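Local coordinates for T-lymphoma invasion and metastasis-inducing protein 1 (PDB 4K2P) that probably binds phosphoinositides through its PH domain and partner proteins such as Par-3 through its coiled-coil and extension region, in signalling at tight junctions, at residues Asp176-Phe179 / Val180-Gln183; Ala215-Arg219 / Pro220-Ala224; Ser235-Ala238 / Leu239-Arg243. The protein carries 5 engineered substitutions. All blocks are in the same frame, centred on the assembly; numbering follows the deposited sequence.

How the contacts relate
All three contacts are local, belong to the CC-Ex region, and come in series along the chain. Contact 1 is one stretch of the long helix 168-203, whose W181 faces helix 133-161; contact 2 is the start of helix 219-228, and contact 3 lies on helix 233-241. The centres of contact 1 and contact 2 are about 13 Å apart, those of contact 2 and contact 3 about 11 Å, and those of contact 1 and contact 3 about 17 Å. E182 packs on S218 and Q183 on R243, T221 bonds to E186 of the long helix, and F236 packs on A217 and T221. Contact 3 also reaches strands 10-23 and 27-30, joining the coiled-coil extension to the PH-domain sheet.

Contact 1: Asp176-Phe179 / Val180-Gln183; sequences DQIF and VWEQ
W181 lays its indole over Q177, one turn earlier in helix 168-203, and this is the tightly packed part of the contact. Q177 CB sits over one face of the six-membered ring of W181, 3.9 Å from its centroid, in a CH-pi contact. Beyond CB the glutamine runs alongside the indole, its amide plane turned 28° from the ring. W181 CG lies anti to its own carbonyl carbon (chi1 -74°), which carries the ring back along the helix, while D151, L154 and K155 of helix 133-161 meet it from the partner helix. With an alanine here, Q177 CB would probably lose its aromatic cover, and a gap would be likely to open against helix 133-161.

F179 and E182 form the looser, wetter part. Ring and carboxylate lie side by side with planes 8° apart, yet F179 CD1 stays 4.0 Å from E182 OE1. A water links the carboxylate to the backbone of F179, giving one hydrogen to E182 OE1 at 2.7 Å and one to F179 O at 3.1 Å. F179 O also accepts Q183 N, which stands above the carbonyl plane. Solvent thus shares a backbone acceptor with the helix and ties down the carboxylate, whereas the indole rests on Q177 mainly through carbon contacts.

Contact 2: Ala215-Arg219 / Pro220-Ala224; sequences AFASR and PTKVA
With chi1 at 76°, S218 places OG between its backbone N and carbonyl carbon, while T221 turns OG1 anti to its carbonyl carbon (chi1 -61°); the two hydroxyls come to 3.3 Å, S218 OG from T221 OG1. S218 is the N-cap of helix 219-228. Its OG also lies against the proline that follows R219, 3.2 Å from P220 CD. A proline fits the first turn, where a backbone nitrogen has no earlier helix carbonyl to bond, because its own carries no hydrogen. The helix then takes up its regular bonding: K222 N gives its hydrogen to S218 O at 3.0 Å, and V223 N meets R219 O at 3.0 Å with an N-H...O angle of 164°.

K222 runs back over the approach to the helix. K222 CG passes A217 CB at 4.1 Å, and the extended chain beyond it carries K222 NZ back to a water 3.1 Å away. That water donates in turn to A215 O at 2.7 Å, linking the lysine to the turn before the cap. On the inner side, A217 and T221 pack on F236 of helix 233-241, and S218 on E182 of the long helix 168-203.

The firm polar partner of T221 is on that long helix: its OG1 is hydrogen-bonded to E186 OE2, the same carboxylate oxygen that receives S218 N. One acidic side chain therefore grips both the N-cap backbone and the first turn, and its negative charge, placed at the amino end of the helix, would probably be favoured by the helix dipole.

Contact 3: Ser235-Ala238 / Leu239-Arg243; sequences SFHA and LVAAR
F236 and V240 meet one turn apart on helix 233-241, a short alpha-helix within the CC-Ex region, wedged among helices 168-203 and 219-228 and the PH-domain strands 10-23 and 27-30. The bond from CA to CB of F236 points away from L239-R243, but chi1 of -172°, with CG anti to the backbone N, swings the ring back until F236 CE1 lies 3.7 Å from V240 CG2. The two side chains cross obliquely, and M190 and T221 add to the packing round the ring.

The backbone satisfies itself in the alpha-helical pattern. L239 N bonds to S235 O, V240 N to F236 O, A241 N to H237 O at 2.9 Å, and A242 N to A238 O. The third is the straightest, with an N-H...O angle of 162°; in the last the same angle falls to 142°. R243 N reaches V240 O, 3.1 Å away, in a bond three residues back.

The side-chain polar groups, those of S235 and H237 buried, find partners beyond this stretch. S235 OG, with a single hydrogen to give, bonds to I230 O and S232 O, so that hydrogen is shared between the two carbonyls or alternates between them. H237 ND1 pairs with S92 OG on strand 88-92 of the PH-domain sheet, while its ring leans on M190 of helix 168-203. R243 NH2 forms a salt bridge with E186 OE1 of that same long helix. On the backbone, R243 O accepts from K26 NZ, and R243 thus joins the stretch to both the coiled coil and the PH domain. V240 CG2 stands over one face of the R243 guanidinium, 4.2 Å above its plane and displaced toward its edge.

Contact 1: Asp176-Phe179 / Val180-Gln183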
# COMPACT_ATOMS: atom_id res chain seq x y z
N ASP A 176 17.21 18.43 11.98
CA ASP A 176 17.34 17.42 10.92
C ASP A 176 16.92 16.04 11.42
O ASP A 176 16.21 15.32 10.73
CB ASP A 176 18.78 17.33 10.40
CG ASP A 176 19.16 18.49 9.51
OD1 ASP A 176 18.26 19.17 8.97
OD2 ASP A 176 20.38 18.73 9.35
N GLN A 177 17.37 15.68 12.62
CA GLN A 177 17.09 14.36 13.16
C GLN A 177 15.62 14.19 13.47
O GLN A 177 15.07 13.11 13.24
CB GLN A 177 17.90 14.10 14.41
CG GLN A 177 19.32 13.71 14.13
CD GLN A 177 20.12 13.56 15.40
OE1 GLN A 177 20.11 14.45 16.24
NE2 GLN A 177 20.77 12.43 15.57
N ILE A 178 14.97 15.24 13.96
CA ILE A 178 13.55 15.18 14.26
C ILE A 178 12.78 14.87 12.97
O ILE A 178 11.87 14.03 12.95
CB ILE A 178 13.07 16.50 14.91
CG1 ILE A 178 13.62 16.58 16.33
CG2 ILE A 178 11.54 16.60 14.95
CD1 ILE A 178 13.59 17.97 16.93
N PHE A 179 13.19 15.50 11.88
CA PHE A 179 12.51 15.27 10.61
C PHE A 179 12.84 13.89 10.05
O PHE A 179 11.99 13.30 9.36
CB PHE A 179 12.88 16.37 9.60
CG PHE A 179 12.38 17.75 9.99
CD1 PHE A 179 11.34 17.91 10.90
CD2 PHE A 179 12.94 18.88 9.42
CE1 PHE A 179 10.88 19.17 11.25
CE2 PHE A 179 12.48 20.15 9.77
CZ PHE A 179 11.45 20.29 10.68
N VAL A 180 14.03 13.36 10.33
CA VAL A 180 14.37 11.99 9.94
C VAL A 180 13.46 11.01 10.69
O VAL A 180 12.92 10.08 10.10
CB VAL A 180 15.86 11.63 10.22
CG1 VAL A 180 16.11 10.12 10.09
CG2 VAL A 180 16.77 12.37 9.26
N TRP A 181 13.30 11.24 11.99
CA TRP A 181 12.50 10.36 12.83
C TRP A 181 11.02 10.42 12.43
O TRP A 181 10.30 9.42 12.47
CB TRP A 181 12.66 10.72 14.30
CG TRP A 181 13.98 10.29 14.89
CD1 TRP A 181 14.60 9.07 14.74
CD2 TRP A 181 14.82 11.08 15.73
NE1 TRP A 181 15.78 9.06 15.44
CE2 TRP A 181 15.94 10.28 16.05
CE3 TRP A 181 14.75 12.38 16.24
CZ2 TRP A 181 16.98 10.74 16.86
CZ3 TRP A 181 15.78 12.84 17.03
CH2 TRP A 181 16.88 12.02 17.34
N GLU A 182 10.58 11.61 12.05
CA GLU A 182 9.21 11.81 11.61
C GLU A 182 8.94 10.96 10.36
O GLU A 182 7.92 10.28 10.26
CB GLU A 182 8.99 13.29 11.31
CG GLU A 182 7.59 13.64 10.89
CD GLU A 182 7.41 15.13 10.77
OE1 GLU A 182 8.09 15.75 9.92
OE2 GLU A 182 6.61 15.68 11.54
N GLN A 183 9.88 11.00 9.44
CA GLN A 183 9.80 10.24 8.20
C GLN A 183 9.90 8.73 8.45
O GLN A 183 9.19 7.94 7.81
CB GLN A 183 10.89 10.72 7.25
CG GLN A 183 10.65 10.38 5.81
CD GLN A 183 11.08 11.49 4.87
OE1 GLN A 183 11.96 11.30 4.03
NE2 GLN A 183 10.46 12.65 5.01
O HOH W 1 9.62 14.69 7.98

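Contact 2: Ala215-Arg219 / Pro220-Ala224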
# COMPACT_ATOMS: atom_id res chain seq x y z
N ALA A 215 -3.72 9.80 10.25
CA ALA A 215 -3.33 10.76 11.27
C ALA A 215 -1.80 10.82 11.45
O ALA A 215 -1.28 11.78 11.99
CB ALA A 215 -4.00 10.43 12.60
N PHE A 216 -1.09 9.80 10.99
CA PHE A 216 0.36 9.76 11.08
C PHE A 216 1.06 10.45 9.92
O PHE A 216 2.28 10.60 9.94
CB PHE A 216 0.86 8.31 11.16
CG PHE A 216 0.57 7.65 12.48
CD1 PHE A 216 1.22 8.07 13.62
CD2 PHE A 216 -0.35 6.62 12.57
CE1 PHE A 216 0.96 7.48 14.83
CE2 PHE A 216 -0.62 6.03 13.78
CZ PHE A 216 0.04 6.46 14.92
N ALA A 217 0.31 10.88 8.92
CA ALA A 217 0.90 11.62 7.81
C ALA A 217 1.45 12.95 8.30
O ALA A 217 0.75 13.73 8.94
CB ALA A 217 -0.13 11.84 6.69
N SER A 218 2.71 13.21 7.98
CA SER A 218 3.38 14.45 8.34
C SER A 218 2.87 15.61 7.50
O SER A 218 2.11 15.40 6.55
CB SER A 218 4.89 14.29 8.14
OG SER A 218 5.21 14.35 6.77
N ARG A 219 3.25 16.83 7.85
CA ARG A 219 2.81 17.99 7.09
C ARG A 219 3.27 17.94 5.64
O ARG A 219 2.46 18.15 4.74
CB ARG A 219 3.27 19.30 7.75
CG ARG A 219 2.76 20.54 7.03
CD ARG A 219 3.23 21.81 7.70
NE ARG A 219 2.97 22.98 6.85
CZ ARG A 219 2.10 23.94 7.11
NH1 ARG A 219 1.33 23.89 8.18
NH2 ARG A 219 1.97 24.96 6.28
N PRO A 220 4.55 17.61 5.38
CA PRO A 220 4.96 17.55 3.97
C PRO A 220 4.19 16.50 3.17
O PRO A 220 3.89 16.72 1.99
CB PRO A 220 6.44 17.16 4.04
CG PRO A 220 6.89 17.53 5.41
CD PRO A 220 5.70 17.50 6.30
N THR A 221 3.84 15.39 3.81
CA THR A 221 3.11 14.34 3.13
C THR A 221 1.66 14.78 2.86
O THR A 221 1.09 14.46 1.81
CB THR A 221 3.13 13.03 3.95
OG1 THR A 221 4.49 12.60 4.10
CG2 THR A 221 2.35 11.93 3.25
N LYS A 222 1.08 15.53 3.78
CA LYS A 222 -0.27 16.04 3.57
C LYS A 222 -0.29 17.04 2.41
O LYS A 222 -1.22 17.04 1.61
CB LYS A 222 -0.83 16.68 4.84
CG LYS A 222 -1.35 15.67 5.84
CD LYS A 222 -1.76 16.35 7.14
CE LYS A 222 -2.50 15.38 8.05
NZ LYS A 222 -2.50 15.86 9.45
N VAL A 223 0.74 17.88 2.34
CA VAL A 223 0.87 18.83 1.24
C VAL A 223 0.92 18.05 -0.07
O VAL A 223 0.25 18.42 -1.04
CB VAL A 223 2.14 19.71 1.41
CG1 VAL A 223 2.44 20.50 0.14
CG2 VAL A 223 1.97 20.67 2.58
N ALA A 224 1.66 16.95 -0.10
CA ALA A 224 1.79 16.15 -1.32
C ALA A 224 0.47 15.49 -1.71
O ALA A 224 0.11 15.41 -2.89
CB ALA A 224 2.87 15.10 -1.15
O HOH W 2 -2.58 14.12 12.00

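Contact 3: Ser235-Ala238 / Leu239-Arg243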
# COMPACT_ATOMS: atom_id res chain seq x y z
N SER A 235 -3.06 6.88 -1.32
CA SER A 235 -2.14 7.93 -1.74
C SER A 235 -1.00 8.09 -0.73
O SER A 235 0.13 8.40 -1.09
CB SER A 235 -2.90 9.25 -1.92
OG SER A 235 -3.45 9.69 -0.69
N PHE A 236 -1.31 7.88 0.55
CA PHE A 236 -0.33 7.92 1.62
C PHE A 236 0.71 6.85 1.35
O PHE A 236 1.91 7.11 1.35
CB PHE A 236 -1.03 7.70 2.97
CG PHE A 236 -0.16 7.90 4.18
CD1 PHE A 236 1.14 8.37 4.09
CD2 PHE A 236 -0.66 7.61 5.44
CE1 PHE A 236 1.92 8.55 5.22
CE2 PHE A 236 0.11 7.79 6.57
CZ PHE A 236 1.40 8.25 6.46
N HIS A 237 0.23 5.65 1.05
CA HIS A 237 1.10 4.52 0.76
C HIS A 237 1.93 4.80 -0.47
O HIS A 237 3.11 4.52 -0.47
CB HIS A 237 0.32 3.22 0.56
CG HIS A 237 1.20 2.04 0.34
ND1 HIS A 237 0.86 0.97 -0.46
CD2 HIS A 237 2.44 1.76 0.81
CE1 HIS A 237 1.84 0.09 -0.47
NE2 HIS A 237 2.81 0.55 0.29
N ALA A 238 1.31 5.34 -1.52
CA ALA A 238 2.04 5.59 -2.76
C ALA A 238 3.20 6.55 -2.52
O ALA A 238 4.29 6.37 -3.05
CB ALA A 238 1.10 6.13 -3.83
N LEU A 239 2.95 7.58 -1.72
CA LEU A 239 3.96 8.60 -1.44
C LEU A 239 5.12 8.00 -0.64
O LEU A 239 6.28 8.26 -0.93
CB LEU A 239 3.32 9.77 -0.70
CG LEU A 239 2.38 10.61 -1.56
CD1 LEU A 239 1.47 11.46 -0.69
CD2 LEU A 239 3.19 11.49 -2.50
N VAL A 240 4.79 7.17 0.34
CA VAL A 240 5.81 6.55 1.17
C VAL A 240 6.64 5.56 0.37
O VAL A 240 7.85 5.53 0.49
CB VAL A 240 5.18 5.84 2.38
CG1 VAL A 240 6.22 4.95 3.10
CG2 VAL A 240 4.62 6.86 3.35
N ALA A 241 5.97 4.75 -0.45
CA ALA A 241 6.65 3.70 -1.21
C ALA A 241 7.56 4.32 -2.25
O ALA A 241 8.61 3.76 -2.58
CB ALA A 241 5.63 2.77 -1.87
N ALA A 242 7.18 5.48 -2.76
CA ALA A 242 7.97 6.14 -3.80
C ALA A 242 9.33 6.60 -3.26
O ALA A 242 10.24 6.93 -4.04
CB ALA A 242 7.21 7.32 -4.36
N ARG A 243 9.49 6.65 -1.94
CA ARG A 243 10.77 7.05 -1.35
C ARG A 243 11.82 5.96 -1.42
O ARG A 243 13.01 6.24 -1.32
CB ARG A 243 10.57 7.47 0.10
CG ARG A 243 9.63 8.63 0.28
CD ARG A 243 9.30 8.76 1.74
NE ARG A 243 8.24 9.73 1.98
CZ ARG A 243 7.68 9.94 3.16
NH1 ARG A 243 8.07 9.22 4.21
NH2 ARG A 243 6.72 10.83 3.28